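Local coordinates for Blr6230 protein (Bradyrhizobium diazoefficiens, PDB 5WCM), which is the subclass B3 metallo-beta-lactamase BJP-1, a zinc enzyme that opens the ring of beta-lactam antibiotics and is captured here with a sulfonamide inhibitor, at residues P144-G149 with T173-R178. Numbering follows the deposited sequence.
Sequences PGHSPG and TVALNR. With ZN (zinc ion), chain C; 4NZ (4-nitrobenzenesulfonamide), chain I.
The backbone oxygen of His146 is gripped twice: Asn177 ND2 donates to His146 O over 2.9 Å, and a water gives it a second hydrogen bond. The amide bond is nearly straight (166°), with the oxygen close to the plane of the Asn177 amide, although the nitrogen approaches from above the carbonyl plane. The same water donates to Asn177 OD1 at 2.9 Å, closing a small ring that fixes the rotation of the amide; OD1 also bonds Tyr105 OH. The imidazole supplies the other link. With CG anti to the backbone N (chi1 -177°), the His146 side chain extends to the zinc, bound by NE2 at 2.1 Å, while ND1 donates in the ring plane to Thr173 O at 2.8 Å. The Thr173 carbonyl is thus a second-shell acceptor that, together with the zinc on NE2, holds the ring's rotation, and it probably makes NE2 a slightly stronger donor. His70 and His72 complete the protein ligands of this zinc, whose remaining site takes the sulfonamide nitrogen N1 or, alternatively, a water, the two lying too close to coexist. The type II' turn Val174-Asn177 lines the inhibitor pocket: Ala175 CB lies obliquely 3.9 Å from His146 CE1, and Leu176 CD1 meets the inhibitor's benzene ring, 3.7 Å from its C6. In the metallo-beta-lactamase fold the contact joins the loop between strands 136-142 and 151-159 to the one leading from strand 162-168 to helix 188-201. Tyr192 of that helix ties both links together, its OH bonding Thr173 O and Asn177 ND2, while Val174 packs on helix 237-259.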
ATOM      1  N   PRO A 144      -7.766   9.056   1.079  1.00 12.71           N
ATOM      2  CA  PRO A 144      -8.911   8.167   0.991  1.00 13.25           C
ATOM      3  C   PRO A 144      -9.547   8.117  -0.395  1.00 12.35           C
ATOM      4  O   PRO A 144      -9.264   8.932  -1.287  1.00 13.38           O
ATOM      5  CB  PRO A 144      -9.889   8.766   2.005  1.00 13.99           C
ATOM      6  CG  PRO A 144      -9.562  10.216   1.981  1.00 14.28           C
ATOM      7  CD  PRO A 144      -8.074  10.246   1.894  1.00 13.92           C
ATOM      8  N   GLY A 145     -10.432   7.144  -0.557  1.00 12.05           N
ATOM      9  CA  GLY A 145     -11.163   6.900  -1.797  1.00 13.06           C
ATOM     10  C   GLY A 145     -11.202   5.416  -2.040  1.00 12.58           C
ATOM     11  O   GLY A 145     -12.247   4.769  -1.956  1.00 12.86           O
ATOM     12  N   HIS A 146     -10.031   4.860  -2.339  1.00 11.98           N
ATOM     13  CA  HIS A 146      -9.947   3.423  -2.583  1.00 12.35           C
ATOM     14  C   HIS A 146     -10.388   2.635  -1.344  1.00 11.73           C
ATOM     15  O   HIS A 146     -11.013   1.582  -1.480  1.00 11.54           O
ATOM     16  CB  HIS A 146      -8.549   3.060  -3.059  1.00 12.16           C
ATOM     17  CG  HIS A 146      -8.392   1.617  -3.395  1.00 11.89           C
ATOM     18  ND1 HIS A 146      -8.703   1.094  -4.629  1.00 13.01           N
ATOM     19  CD2 HIS A 146      -7.992   0.574  -2.633  1.00 11.47           C
ATOM     20  CE1 HIS A 146      -8.496  -0.210  -4.610  1.00 12.39           C
ATOM     21  NE2 HIS A 146      -8.046  -0.553  -3.412  1.00 12.58           N
ATOM     22  N   SER A 147     -10.069   3.171  -0.171  1.00 11.43           N
ATOM     23  CA  SER A 147     -10.675   2.733   1.084  1.00 10.97           C
ATOM     24  C   SER A 147     -10.895   4.011   1.909  1.00 11.35           C
ATOM     25  O   SER A 147     -10.259   5.027   1.641  1.00 12.10           O
ATOM     26  CB  SER A 147      -9.806   1.707   1.825  1.00 12.24           C
ATOM     27  OG  SER A 147      -8.687   2.350   2.392  1.00 12.42           O
ATOM     28  N   PRO A 148     -11.754   3.961   2.944  1.00 11.68           N
ATOM     29  CA  PRO A 148     -12.028   5.213   3.668  1.00 12.68           C
ATOM     30  C   PRO A 148     -10.834   5.726   4.469  1.00 13.03           C
ATOM     31  O   PRO A 148     -10.746   6.925   4.713  1.00 14.10           O
ATOM     32  CB  PRO A 148     -13.204   4.854   4.583  1.00 14.62           C
ATOM     33  CG  PRO A 148     -13.219   3.379   4.650  1.00 14.59           C
ATOM     34  CD  PRO A 148     -12.654   2.877   3.360  1.00 12.44           C
ATOM     35  N   GLY A 149      -9.938   4.819   4.852  1.00 11.63           N
ATOM     36  CA  GLY A 149      -8.729   5.158   5.615  1.00 11.45           C
ATOM     37  C   GLY A 149      -7.408   4.954   4.896  1.00 11.78           C
ATOM     38  O   GLY A 149      -6.377   4.848   5.537  1.00 11.93           O
ATOM     39  N   THR A 173      -7.338   3.351  -7.452  1.00 12.88           N
ATOM     40  CA  THR A 173      -8.195   2.714  -8.443  1.00 13.58           C
ATOM     41  C   THR A 173      -9.635   2.637  -7.919  1.00 13.22           C
ATOM     42  O   THR A 173      -9.868   2.616  -6.714  1.00 12.85           O
ATOM     43  CB  THR A 173      -7.720   1.301  -8.757  1.00 13.98           C
ATOM     44  OG1 THR A 173      -7.663   0.575  -7.516  1.00 14.36           O
ATOM     45  CG2 THR A 173      -6.355   1.330  -9.447  1.00 16.05           C
ATOM     46  N   VAL A 174     -10.591   2.593  -8.837  1.00 13.74           N
ATOM     47  CA  VAL A 174     -12.004   2.346  -8.473  1.00 14.30           C
ATOM     48  C   VAL A 174     -12.220   0.885  -8.080  1.00 13.61           C
ATOM     49  O   VAL A 174     -12.867   0.592  -7.073  1.00 14.53           O
ATOM     50  CB  VAL A 174     -12.961   2.765  -9.612  1.00 16.06           C
ATOM     51  CG1 VAL A 174     -14.406   2.400  -9.297  1.00 17.16           C
ATOM     52  CG2 VAL A 174     -12.857   4.264  -9.814  1.00 16.70           C
ATOM     53  N   ALA A 175     -11.694  -0.012  -8.899  1.00 14.96           N
ATOM     54  CA  ALA A 175     -11.691  -1.444  -8.611  1.00 13.68           C
ATOM     55  C   ALA A 175     -13.107  -1.913  -8.276  1.00 14.51           C
ATOM     56  O   ALA A 175     -14.019  -1.688  -9.100  1.00 16.03           O
ATOM     57  CB  ALA A 175     -10.665  -1.748  -7.526  1.00 14.52           C
ATOM     58  N   LEU A 176     -13.321  -2.547  -7.124  1.00 13.44           N
ATOM     59  CA  LEU A 176     -14.656  -3.066  -6.753  1.00 13.91           C
ATOM     60  C   LEU A 176     -15.608  -2.045  -6.135  1.00 14.45           C
ATOM     61  O   LEU A 176     -16.760  -2.376  -5.809  1.00 14.80           O
ATOM     62  CB  LEU A 176     -14.538  -4.247  -5.788  1.00 15.61           C
ATOM     63  CG  LEU A 176     -13.668  -5.395  -6.246  1.00 18.50           C
ATOM     64  CD1 LEU A 176     -13.617  -6.444  -5.153  1.00 19.78           C
ATOM     65  CD2 LEU A 176     -14.205  -6.000  -7.532  1.00 20.07           C
ATOM     66  N   ASN A 177     -15.134  -0.830  -5.926  1.00 13.57           N
ATOM     67  CA  ASN A 177     -15.954   0.150  -5.203  1.00 13.84           C
ATOM     68  C   ASN A 177     -17.166   0.648  -5.995  1.00 14.37           C
ATOM     69  O   ASN A 177     -17.096   0.833  -7.212  1.00 14.74           O
ATOM     70  CB  ASN A 177     -15.119   1.338  -4.717  1.00 13.14           C
ATOM     71  CG  ASN A 177     -14.138   0.950  -3.620  1.00 13.20           C
ATOM     72  OD1 ASN A 177     -14.382   0.041  -2.812  1.00 13.57           O
ATOM     73  ND2 ASN A 177     -13.022   1.665  -3.572  1.00 13.99           N
ATOM     74  N   ARG A 178     -18.255   0.860  -5.269  1.00 14.07           N
ATOM     75  CA  ARG A 178     -19.459   1.520  -5.784  1.00 14.13           C
ATOM     76  C   ARG A 178     -19.361   3.004  -5.441  1.00 14.50           C
ATOM     77  O   ARG A 178     -19.173   3.378  -4.281  1.00 15.15           O
ATOM     78  CB  ARG A 178     -20.711   0.895  -5.163  1.00 15.07           C
ATOM     79  CG  ARG A 178     -20.868  -0.595  -5.451  1.00 16.85           C
ATOM     80  CD  ARG A 178     -22.239  -1.116  -5.037  1.00 19.63           C
ATOM     81  NE  ARG A 178     -22.513  -0.778  -3.644  1.00 18.52           N
ATOM     82  CZ  ARG A 178     -22.238  -1.546  -2.588  1.00 16.73           C
ATOM     83  NH1 ARG A 178     -21.736  -2.766  -2.737  1.00 19.94           N
ATOM     84  NH2 ARG A 178     -22.513  -1.089  -1.366  1.00 21.59           N
TER
HETATM   85 ZN    ZN C 301      -7.639  -2.419  -2.642  1.00 11.48          ZN
HETATM   86  S   4NZ I 307      -7.859  -3.904  -5.202  0.60 11.25           S
HETATM   87  C1  4NZ I 307     -10.040  -7.818  -4.992  0.60 16.29           C
HETATM   88  N1  4NZ I 307      -6.930  -3.665  -4.000  0.60 10.42           N
HETATM   89  O1  4NZ I 307      -7.048  -3.951  -6.372  0.60 12.85           O
HETATM   90  C2  4NZ I 307      -9.325  -7.408  -3.883  0.60 16.09           C
HETATM   91  O2  4NZ I 307      -8.869  -2.898  -5.159  0.60 11.31           O
HETATM   92  C3  4NZ I 307      -8.650  -6.200  -3.935  0.60 14.19           C
HETATM   93  C4  4NZ I 307      -8.692  -5.449  -5.095  0.60 14.47           C
HETATM   94  C5  4NZ I 307      -9.430  -5.864  -6.192  0.60 15.89           C
HETATM   95  C6  4NZ I 307     -10.124  -7.053  -6.135  0.60 15.79           C
HETATM   96  N7  4NZ I 307     -10.625  -9.163  -5.003  0.60 18.41           N
HETATM   97  O12 4NZ I 307     -10.414  -9.894  -4.054  0.60 20.19           O
HETATM   98  O13 4NZ I 307     -11.311  -9.486  -5.963  0.60 22.96           O
HETATM   99  O   HOH W   1     -12.959   0.058  -0.285  1.00 12.52           O
HETATM  100  O   HOH W   2      -7.054  -4.167  -3.295  0.40 11.47           O